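Local structure of Ras GTPase-activating-like protein IQGAP2 (Homo sapiens, 4EZA) at residues A[21-30]-A[43-54]; A[78-87]-A[104-112]. The protein probably acts in signalling as an IQGAP-family protein, with a pseudo C2 domain that binds phosphoinositides. One frame throughout, in Å; residues are numbered along the deposited sequence.

In the fold
Contact 1 pairs an outermost strand, 22-25, of the four-stranded antiparallel sheet with strand 49-55, and carries on into the helix that follows. Contact 2 starts at the other outermost strand, 71-79, and joins the helix after it to the C-terminal helix 104-112. Their centres lie about 18 Å apart, on opposite sides of the chain's centre, yet helix 104-112 bridges them: Ile-53 CG2 meets Leu-111 CD2 at 3.6 Å, and Leu-110 CD1 packs on Tyr-24 CZ, also at 3.6 Å. Leu-29 CD2 touches Leu-110 CD2 at 3.9 Å. The two contacts thus join in apolar packing on the sheet face that carries Tyr-24 and Ile-53 in this phosphoinositide-binding domain.

Contact 1: residues A[21-30]-A[43-54]; sequences PVKYTAAKLH and TNQFKNVTFDII
With CG of His-30 anti to the backbone N (chi1 -169°) and CG of Phe-46 beside its own backbone N (chi1 -81°), the two rings meet in a T-shaped stack, the Phe-46 edge directed at the imidazole face. The pair sits beyond the end of an antiparallel strand pairing at the margin of the pseudo C2 domain's four-stranded sheet, between the flanking helix and 3-10 segment, and Phe-46 CE2 stands over the centre of the His-30 ring, 3.6 Å above its plane. His-30 ND1 is hydrogen-bonded to Leu-35 O, so the imidazole is held from strand 35-38 too. An alanine here is likely to leave the Phe-46 edge without its aromatic partner and Leu-35 O without this bond.

Between strands 22-25 and 49-54, Val-22 with Ile-53 and Tyr-24 with Phe-51 form hydrogen-bonded pairs. Ala-26 N continues the pattern into the helix start, reaching Val-49 O at 2.8 Å. Thr-25 is the N-cap: its OG1 accepts from Lys-28 N at 3.0 Å. The methyl of Ala-26 fits among Phe-46, Val-49 and Phe-51, while Leu-29 CD1 lies 3.7 Å from Phe-51 CD2.

On the face opposite Tyr-24 and Phe-51, Lys-23 and Asp-52 lie alongside each other without a salt bridge; Asp-52 OD2 is salt-bridged to Lys-67 NZ, whereas buried OD1, lacking any polar partner, meets Lys-23 CG at 3.1 Å.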
loop_
_atom_site.group_PDB
_atom_site.type_symbol
_atom_site.label_atom_id
_atom_site.label_comp_id
_atom_site.label_asym_id
_atom_site.label_seq_id
_atom_site.Cartn_x
_atom_site.Cartn_y
_atom_site.Cartn_z
ATOM N N PRO A 21 -8.066 11.267 -4.293
ATOM C CA PRO A 21 -7.438 10.141 -3.607
ATOM C C PRO A 21 -8.345 9.470 -2.585
ATOM O O PRO A 21 -9.228 10.106 -1.997
ATOM C CB PRO A 21 -6.228 10.780 -2.892
ATOM C CG PRO A 21 -6.449 12.247 -2.963
ATOM C CD PRO A 21 -7.206 12.461 -4.234
ATOM N N VAL A 22 -8.127 8.178 -2.413
ATOM C CA VAL A 22 -8.706 7.424 -1.325
ATOM C C VAL A 22 -7.590 7.257 -0.293
ATOM O O VAL A 22 -6.475 6.858 -0.638
ATOM C CB VAL A 22 -9.189 6.053 -1.811
ATOM C CG1 VAL A 22 -9.945 5.335 -0.704
ATOM C CG2 VAL A 22 -10.075 6.220 -3.053
ATOM N N LYS A 23 -7.889 7.573 0.962
ATOM C CA LYS A 23 -6.885 7.554 2.036
ATOM C C LYS A 23 -7.151 6.445 3.041
ATOM O O LYS A 23 -8.305 6.197 3.410
ATOM C CB LYS A 23 -6.851 8.904 2.774
ATOM C CG LYS A 23 -6.637 10.107 1.862
ATOM C CD LYS A 23 -6.644 11.421 2.643
ATOM C CE LYS A 23 -7.029 12.585 1.735
ATOM N NZ LYS A 23 -7.157 13.883 2.473
ATOM N N TYR A 24 -6.074 5.792 3.490
ATOM C CA TYR A 24 -6.136 4.793 4.563
ATOM C C TYR A 24 -5.015 5.044 5.544
ATOM O O TYR A 24 -3.901 5.329 5.139
ATOM C CB TYR A 24 -5.982 3.369 4.010
ATOM C CG TYR A 24 -7.006 2.991 2.971
ATOM C CD1 TYR A 24 -8.233 2.446 3.357
ATOM C CD2 TYR A 24 -6.761 3.196 1.620
ATOM C CE1 TYR A 24 -9.186 2.098 2.419
ATOM C CE2 TYR A 24 -7.731 2.857 0.654
ATOM C CZ TYR A 24 -8.925 2.308 1.073
ATOM O OH TYR A 24 -9.891 1.961 0.156
ATOM N N THR A 25 -5.286 4.922 6.832
ATOM C CA THR A 25 -4.181 4.919 7.796
ATOM C C THR A 25 -3.510 3.556 7.790
ATOM O O THR A 25 -4.128 2.522 7.413
ATOM C CB THR A 25 -4.610 5.212 9.248
ATOM O OG1 THR A 25 -5.424 4.134 9.724
ATOM C CG2 THR A 25 -5.367 6.541 9.343
ATOM N N ALA A 26 -2.250 3.532 8.228
ATOM C CA ALA A 26 -1.546 2.261 8.367
ATOM C C ALA A 26 -2.242 1.383 9.395
ATOM O O ALA A 26 -2.290 0.154 9.239
ATOM C CB ALA A 26 -0.115 2.502 8.740
ATOM N N ALA A 27 -2.791 2.000 10.440
ATOM C CA ALA A 27 -3.522 1.229 11.441
ATOM C C ALA A 27 -4.703 0.462 10.825
ATOM O O ALA A 27 -4.896 -0.732 11.093
ATOM C CB ALA A 27 -3.979 2.132 12.575
ATOM N N LYS A 28 -5.486 1.129 9.977
ATOM C CA LYS A 28 -6.609 0.490 9.301
ATOM C C LYS A 28 -6.140 -0.624 8.352
ATOM O O LYS A 28 -6.713 -1.739 8.363
ATOM C CB LYS A 28 -7.452 1.549 8.567
ATOM C CG LYS A 28 -8.537 1.016 7.677
ATOM C CD LYS A 28 -9.606 0.263 8.453
ATOM C CE LYS A 28 -10.515 1.181 9.218
ATOM N NZ LYS A 28 -11.682 0.408 9.710
ATOM N N LEU A 29 -5.087 -0.354 7.583
ATOM C CA LEU A 29 -4.579 -1.384 6.684
ATOM C C LEU A 29 -4.045 -2.608 7.449
ATOM O O LEU A 29 -4.151 -3.734 6.978
ATOM C CB LEU A 29 -3.504 -0.813 5.746
ATOM C CG LEU A 29 -4.025 0.232 4.757
ATOM C CD1 LEU A 29 -2.908 0.466 3.781
ATOM C CD2 LEU A 29 -5.286 -0.225 4.036
ATOM N N HIS A 30 -3.445 -2.374 8.617
ATOM C CA HIS A 30 -2.907 -3.438 9.467
ATOM C C HIS A 30 -4.072 -4.288 10.008
ATOM O O HIS A 30 -4.035 -5.508 9.920
ATOM C CB HIS A 30 -2.127 -2.748 10.582
ATOM C CG HIS A 30 -1.268 -3.638 11.436
ATOM N ND1 HIS A 30 -0.466 -4.654 10.956
ATOM C CD2 HIS A 30 -1.006 -3.553 12.761
ATOM C CE1 HIS A 30 0.210 -5.189 11.962
ATOM N NE2 HIS A 30 -0.111 -4.546 13.065
ATOM N N THR A 43 4.051 -0.079 16.609
ATOM C CA THR A 43 2.705 -0.356 16.125
ATOM C C THR A 43 1.680 0.671 16.585
ATOM O O THR A 43 0.799 1.051 15.812
ATOM C CB THR A 43 2.289 -1.765 16.533
ATOM O OG1 THR A 43 3.245 -2.677 15.995
ATOM C CG2 THR A 43 0.938 -2.084 15.970
ATOM N N ASN A 44 1.811 1.147 17.830
ATOM C CA ASN A 44 0.903 2.162 18.337
ATOM C C ASN A 44 1.024 3.512 17.620
ATOM O O ASN A 44 0.233 4.429 17.869
ATOM C CB ASN A 44 0.995 2.306 19.880
ATOM C CG ASN A 44 2.288 2.967 20.359
ATOM O OD1 ASN A 44 3.249 3.153 19.608
ATOM N ND2 ASN A 44 2.321 3.302 21.644
ATOM N N GLN A 45 1.998 3.619 16.720
ATOM C CA GLN A 45 2.215 4.840 15.934
ATOM C C GLN A 45 1.677 4.729 14.501
ATOM O O GLN A 45 1.808 5.663 13.698
ATOM C CB GLN A 45 3.704 5.226 15.943
ATOM C CG GLN A 45 4.242 5.606 17.335
ATOM C CD GLN A 45 3.664 6.915 17.865
ATOM O OE1 GLN A 45 3.706 7.944 17.194
ATOM N NE2 GLN A 45 3.118 6.875 19.083
ATOM N N PHE A 46 1.048 3.596 14.187
ATOM C CA PHE A 46 0.559 3.359 12.831
ATOM C C PHE A 46 -0.519 4.351 12.380
ATOM O O PHE A 46 -0.670 4.589 11.188
ATOM C CB PHE A 46 0.044 1.920 12.683
ATOM C CG PHE A 46 1.127 0.885 12.463
ATOM C CD1 PHE A 46 2.472 1.144 12.724
ATOM C CD2 PHE A 46 0.768 -0.383 12.011
ATOM C CE1 PHE A 46 3.444 0.168 12.523
ATOM C CE2 PHE A 46 1.719 -1.360 11.815
ATOM C CZ PHE A 46 3.062 -1.094 12.086
ATOM N N LYS A 47 -1.265 4.923 13.328
ATOM C CA LYS A 47 -2.264 5.965 13.017
ATOM C C LYS A 47 -1.641 7.202 12.364
ATOM O O LYS A 47 -2.334 7.962 11.674
ATOM C CB LYS A 47 -3.019 6.379 14.289
ATOM C CG LYS A 47 -2.127 7.017 15.342
ATOM C CD LYS A 47 -2.871 7.396 16.598
ATOM C CE LYS A 47 -1.879 7.917 17.645
ATOM N NZ LYS A 47 -2.504 8.110 18.993
ATOM N N ASN A 48 -0.333 7.389 12.563
ATOM C CA ASN A 48 0.382 8.573 12.066
ATOM C C ASN A 48 0.920 8.446 10.647
ATOM O O ASN A 48 1.462 9.407 10.071
ATOM C CB ASN A 48 1.501 8.927 13.035
ATOM C CG ASN A 48 0.964 9.450 14.350
ATOM O OD1 ASN A 48 -0.125 10.027 14.387
ATOM N ND2 ASN A 48 1.718 9.268 15.430
ATOM N N VAL A 49 0.792 7.251 10.087
ATOM C CA VAL A 49 1.113 7.000 8.687
ATOM C C VAL A 49 -0.171 6.840 7.905
ATOM O O VAL A 49 -1.086 6.116 8.331
ATOM C CB VAL A 49 2.000 5.736 8.526
ATOM C CG1 VAL A 49 2.110 5.329 7.076
ATOM C CG2 VAL A 49 3.377 5.994 9.137
ATOM N N THR A 50 -0.238 7.505 6.755
ATOM C CA THR A 50 -1.397 7.378 5.868
ATOM C C THR A 50 -0.899 7.038 4.478
ATOM O O THR A 50 0.225 7.380 4.098
ATOM C CB THR A 50 -2.262 8.665 5.865
ATOM O OG1 THR A 50 -2.902 8.803 7.135
ATOM C CG2 THR A 50 -3.341 8.633 4.791
ATOM N N PHE A 51 -1.728 6.317 3.736
ATOM C CA PHE A 51 -1.459 6.014 2.336
ATOM C C PHE A 51 -2.576 6.575 1.490
ATOM O O PHE A 51 -3.736 6.322 1.781
ATOM C CB PHE A 51 -1.344 4.512 2.122
ATOM C CG PHE A 51 -0.266 3.890 2.928
ATOM C CD1 PHE A 51 1.059 3.945 2.494
ATOM C CD2 PHE A 51 -0.558 3.267 4.144
ATOM C CE1 PHE A 51 2.081 3.405 3.275
ATOM C CE2 PHE A 51 0.449 2.724 4.910
ATOM C CZ PHE A 51 1.763 2.787 4.484
ATOM N N ASP A 52 -2.214 7.386 0.500
ATOM C CA ASP A 52 -3.165 7.960 -0.456
ATOM C C ASP A 52 -3.072 7.135 -1.722
ATOM O O ASP A 52 -1.963 6.932 -2.235
ATOM C CB ASP A 52 -2.813 9.417 -0.826
ATOM C CG ASP A 52 -3.046 10.408 0.312
ATOM O OD1 ASP A 52 -3.534 10.015 1.398
ATOM O OD2 ASP A 52 -2.738 11.610 0.105
ATOM N N ILE A 53 -4.213 6.667 -2.225
ATOM C CA ILE A 53 -4.246 5.891 -3.460
ATOM C C ILE A 53 -4.908 6.710 -4.538
ATOM O O ILE A 53 -6.062 7.094 -4.397
ATOM C CB ILE A 53 -5.054 4.596 -3.324
ATOM C CG1 ILE A 53 -4.682 3.804 -2.063
ATOM C CG2 ILE A 53 -4.955 3.773 -4.619
ATOM C CD1 ILE A 53 -3.292 3.301 -1.979
ATOM N N ILE A 54 -4.186 6.959 -5.623
ATOM C CA ILE A 54 -4.701 7.804 -6.698
ATOM C C ILE A 54 -4.647 7.060 -8.033
ATOM O O ILE A 54 -3.617 6.476 -8.387
ATOM C CB ILE A 54 -3.917 9.137 -6.785
ATOM C CG1 ILE A 54 -3.353 9.523 -5.405
ATOM C CG2 ILE A 54 -4.812 10.244 -7.331
ATOM C CD1 ILE A 54 -1.972 10.184 -5.427
#

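Contact 2: residues A[78-87]-A[104-112]; sequences LNIQDLLQMQ and VNLLIYLLN
Ile-108 is a knob in a hole formed by Ile-80, Leu-83, Leu-84 and Gln-87, the centre of an apolar contact that joins the helix following edge strand 71-79 to the C-terminal helix of the pseudo C2 domain. The axes of helices 80-87 and 104-112, roughly antiparallel, approach to 9.8 Å at 150°. Ile-108 CG1 packs along Leu-83 CB at 3.8 Å, the two chains pointing past one another, while CG2 receives Ile-80 CD1 and CD1 reaches towards Leu-84 and the Gln-87 amide. Leu-83 has CG beside its backbone N (chi1 -65°), a setting from which CD1 meets Leu-111 CD1 at 3.7 Å, the chains set roughly perpendicular. From the end of strand 71-79, Leu-78 CD1 touches Leu-107 CD2 at 3.9 Å. Val-104 CG1 lies against Leu-83 O, and Met-94 of strand 93-97 packs on Leu-83, Met-86 and Val-104, adding to this apolar side.

Polar contacts lie along the margin. Gln-87 NE2 donates to Asn-105 OD1 at 3.0 Å; the amide planes stand 85° apart, and the donor sits above the carbonyl plane of Asn-105, away from its lone pairs. At the opposite end, Asn-112 ND2 turns back to Ile-108 O at 2.7 Å, nearly straight and in the plane of its own amide. The same nitrogen is 3.4 Å from Ile-80 CD1.

Hydrophobic interlocking therefore probably supplies most of the hold between these helices, with the lone cross-helix hydrogen bond, off the lone-pair direction, contributing less.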
loop_
_atom_site.group_PDB
_atom_site.type_symbol
_atom_site.label_atom_id
_atom_site.label_comp_id
_atom_site.label_asym_id
_atom_site.label_seq_id
_atom_site.Cartn_x
_atom_site.Cartn_y
_atom_site.Cartn_z
ATOM N N LEU A 78 2.183 1.351 -9.004
ATOM C CA LEU A 78 1.910 -0.080 -9.070
ATOM C C LEU A 78 1.061 -0.420 -10.274
ATOM O O LEU A 78 0.022 0.205 -10.514
ATOM C CB LEU A 78 1.208 -0.561 -7.789
ATOM C CG LEU A 78 1.946 -0.253 -6.483
ATOM C CD1 LEU A 78 1.061 -0.671 -5.338
ATOM C CD2 LEU A 78 3.316 -0.994 -6.416
ATOM N N ASN A 79 1.490 -1.447 -10.987
ATOM C CA ASN A 79 0.859 -1.913 -12.197
ATOM C C ASN A 79 0.069 -3.173 -11.870
ATOM O O ASN A 79 0.617 -4.155 -11.383
ATOM C CB ASN A 79 1.988 -2.200 -13.208
ATOM C CG ASN A 79 1.501 -2.709 -14.548
ATOM O OD1 ASN A 79 0.540 -3.467 -14.644
ATOM N ND2 ASN A 79 2.190 -2.305 -15.603
ATOM N N ILE A 80 -1.229 -3.153 -12.153
ATOM C CA ILE A 80 -2.091 -4.311 -11.864
ATOM C C ILE A 80 -1.618 -5.621 -12.501
ATOM O O ILE A 80 -1.765 -6.695 -11.885
ATOM C CB ILE A 80 -3.567 -4.007 -12.281
ATOM C CG1 ILE A 80 -4.564 -5.055 -11.732
ATOM C CG2 ILE A 80 -3.711 -3.849 -13.833
ATOM C CD1 ILE A 80 -4.508 -5.276 -10.280
ATOM N N GLN A 81 -1.048 -5.545 -13.704
ATOM C CA GLN A 81 -0.562 -6.758 -14.387
ATOM C C GLN A 81 0.612 -7.337 -13.608
ATOM O O GLN A 81 0.740 -8.562 -13.492
ATOM C CB GLN A 81 -0.129 -6.484 -15.822
ATOM C CG GLN A 81 -1.212 -6.073 -16.788
ATOM C CD GLN A 81 -0.796 -6.352 -18.208
ATOM O OE1 GLN A 81 0.167 -5.764 -18.722
ATOM N NE2 GLN A 81 -1.509 -7.276 -18.861
ATOM N N ASP A 82 1.461 -6.466 -13.063
ATOM C CA ASP A 82 2.616 -6.951 -12.284
ATOM C C ASP A 82 2.154 -7.618 -10.998
ATOM O O ASP A 82 2.657 -8.684 -10.608
ATOM C CB ASP A 82 3.572 -5.815 -11.932
ATOM C CG ASP A 82 4.328 -5.278 -13.122
ATOM O OD1 ASP A 82 4.483 -5.993 -14.136
ATOM O OD2 ASP A 82 4.774 -4.120 -13.030
ATOM N N LEU A 83 1.186 -6.997 -10.338
ATOM C CA LEU A 83 0.642 -7.568 -9.110
ATOM C C LEU A 83 -0.033 -8.901 -9.360
ATOM O O LEU A 83 0.143 -9.841 -8.590
ATOM C CB LEU A 83 -0.349 -6.598 -8.474
ATOM C CG LEU A 83 0.261 -5.277 -7.978
ATOM C CD1 LEU A 83 -0.861 -4.422 -7.360
ATOM C CD2 LEU A 83 1.418 -5.456 -6.990
ATOM N N LEU A 84 -0.781 -8.996 -10.457
ATOM C CA LEU A 84 -1.389 -10.285 -10.790
ATOM C C LEU A 84 -0.353 -11.366 -11.084
ATOM O O LEU A 84 -0.535 -12.529 -10.720
ATOM C CB LEU A 84 -2.370 -10.158 -11.947
ATOM C CG LEU A 84 -3.677 -9.472 -11.580
ATOM C CD1 LEU A 84 -4.409 -9.131 -12.865
ATOM C CD2 LEU A 84 -4.523 -10.379 -10.714
ATOM N N GLN A 85 0.739 -10.975 -11.736
ATOM C CA GLN A 85 1.808 -11.914 -12.026
ATOM C C GLN A 85 2.402 -12.438 -10.723
ATOM O O GLN A 85 2.622 -13.650 -10.587
ATOM C CB GLN A 85 2.885 -11.274 -12.890
ATOM C CG GLN A 85 3.915 -12.293 -13.306
ATOM C CD GLN A 85 5.129 -11.685 -13.923
ATOM O OE1 GLN A 85 5.031 -10.807 -14.782
ATOM N NE2 GLN A 85 6.305 -12.163 -13.501
ATOM N N MET A 86 2.630 -11.537 -9.767
ATOM C CA MET A 86 3.126 -11.946 -8.448
ATOM C C MET A 86 2.197 -12.982 -7.842
ATOM O O MET A 86 2.659 -14.015 -7.338
ATOM C CB MET A 86 3.196 -10.750 -7.507
ATOM C CG MET A 86 4.277 -9.801 -7.878
ATOM S SD MET A 86 4.313 -8.446 -6.693
ATOM C CE MET A 86 5.350 -7.321 -7.611
ATOM N N GLN A 87 0.894 -12.706 -7.901
ATOM C CA GLN A 87 -0.124 -13.602 -7.347
ATOM C C GLN A 87 -0.050 -14.979 -8.006
ATOM O O GLN A 87 -0.033 -16.000 -7.319
ATOM C CB GLN A 87 -1.508 -12.972 -7.510
ATOM C CG GLN A 87 -2.653 -13.913 -7.164
ATOM C CD GLN A 87 -3.990 -13.371 -7.600
ATOM O OE1 GLN A 87 -4.532 -13.781 -8.635
ATOM N NE2 GLN A 87 -4.531 -12.447 -6.828
ATOM N N VAL A 104 -0.028 -9.032 -1.073
ATOM C CA VAL A 104 -0.333 -8.834 -2.500
ATOM C C VAL A 104 -1.817 -8.998 -2.813
ATOM O O VAL A 104 -2.440 -8.099 -3.409
ATOM C CB VAL A 104 0.544 -9.759 -3.398
ATOM C CG1 VAL A 104 0.088 -9.697 -4.860
ATOM C CG2 VAL A 104 2.009 -9.371 -3.286
ATOM N N ASN A 105 -2.402 -10.117 -2.387
ATOM C CA ASN A 105 -3.807 -10.371 -2.694
ATOM C C ASN A 105 -4.709 -9.286 -2.160
ATOM O O ASN A 105 -5.599 -8.814 -2.869
ATOM C CB ASN A 105 -4.259 -11.751 -2.207
ATOM C CG ASN A 105 -3.778 -12.874 -3.127
ATOM O OD1 ASN A 105 -3.151 -12.634 -4.176
ATOM N ND2 ASN A 105 -4.083 -14.107 -2.745
ATOM N N LEU A 106 -4.482 -8.886 -0.912
ATOM C CA LEU A 106 -5.339 -7.879 -0.306
ATOM C C LEU A 106 -5.062 -6.483 -0.852
ATOM O O LEU A 106 -5.981 -5.662 -0.908
ATOM C CB LEU A 106 -5.243 -7.921 1.219
ATOM C CG LEU A 106 -5.724 -9.255 1.792
ATOM C CD1 LEU A 106 -5.510 -9.207 3.293
ATOM C CD2 LEU A 106 -7.201 -9.519 1.494
ATOM N N LEU A 107 -3.822 -6.237 -1.282
ATOM C CA LEU A 107 -3.498 -4.989 -1.967
ATOM C C LEU A 107 -4.245 -4.899 -3.300
ATOM O O LEU A 107 -4.798 -3.857 -3.618
ATOM C CB LEU A 107 -1.997 -4.853 -2.161
ATOM C CG LEU A 107 -1.574 -3.567 -2.866
ATOM C CD1 LEU A 107 -1.900 -2.341 -2.036
ATOM C CD2 LEU A 107 -0.096 -3.710 -3.181
ATOM N N ILE A 108 -4.282 -5.992 -4.066
ATOM C CA ILE A 108 -5.009 -6.001 -5.339
ATOM C C ILE A 108 -6.470 -5.616 -5.091
ATOM O O ILE A 108 -7.028 -4.747 -5.792
ATOM C CB ILE A 108 -4.882 -7.360 -6.031
ATOM C CG1 ILE A 108 -3.448 -7.584 -6.511
ATOM C CG2 ILE A 108 -5.841 -7.431 -7.237
ATOM C CD1 ILE A 108 -3.150 -9.015 -6.877
ATOM N N TYR A 109 -7.075 -6.220 -4.069
ATOM C CA TYR A 109 -8.476 -5.927 -3.735
ATOM C C TYR A 109 -8.650 -4.468 -3.305
ATOM O O TYR A 109 -9.609 -3.807 -3.717
ATOM C CB TYR A 109 -8.971 -6.889 -2.639
ATOM C CG TYR A 109 -10.363 -6.587 -2.073
ATOM C CD1 TYR A 109 -11.500 -7.109 -2.683
ATOM C CD2 TYR A 109 -10.537 -5.782 -0.935
ATOM C CE1 TYR A 109 -12.782 -6.845 -2.188
ATOM C CE2 TYR A 109 -11.815 -5.509 -0.441
ATOM C CZ TYR A 109 -12.927 -6.046 -1.070
ATOM O OH TYR A 109 -14.202 -5.791 -0.594
ATOM N N LEU A 110 -7.749 -3.981 -2.456
ATOM C CA LEU A 110 -7.798 -2.593 -2.008
ATOM C C LEU A 110 -7.778 -1.625 -3.199
ATOM O O LEU A 110 -8.541 -0.645 -3.234
ATOM C CB LEU A 110 -6.638 -2.300 -1.066
ATOM C CG LEU A 110 -6.691 -0.959 -0.345
ATOM C CD1 LEU A 110 -7.654 -1.058 0.792
ATOM C CD2 LEU A 110 -5.327 -0.575 0.154
ATOM N N LEU A 111 -6.905 -1.894 -4.168
ATOM C CA LEU A 111 -6.735 -0.997 -5.322
ATOM C C LEU A 111 -7.952 -1.046 -6.228
ATOM O O LEU A 111 -8.269 -0.046 -6.882
ATOM C CB LEU A 111 -5.473 -1.357 -6.107
ATOM C CG LEU A 111 -4.156 -1.110 -5.370
ATOM C CD1 LEU A 111 -3.012 -1.630 -6.174
ATOM C CD2 LEU A 111 -3.959 0.369 -5.046
ATOM N N ASN A 112 -8.654 -2.181 -6.234
ATOM C CA ASN A 112 -9.690 -2.474 -7.241
ATOM C C ASN A 112 -11.165 -2.579 -6.808
ATOM O O ASN A 112 -12.053 -2.607 -7.667
ATOM C CB ASN A 112 -9.310 -3.750 -7.979
ATOM C CG ASN A 112 -8.090 -3.561 -8.839
ATOM O OD1 ASN A 112 -8.181 -3.042 -9.942
ATOM N ND2 ASN A 112 -6.937 -3.930 -8.322
#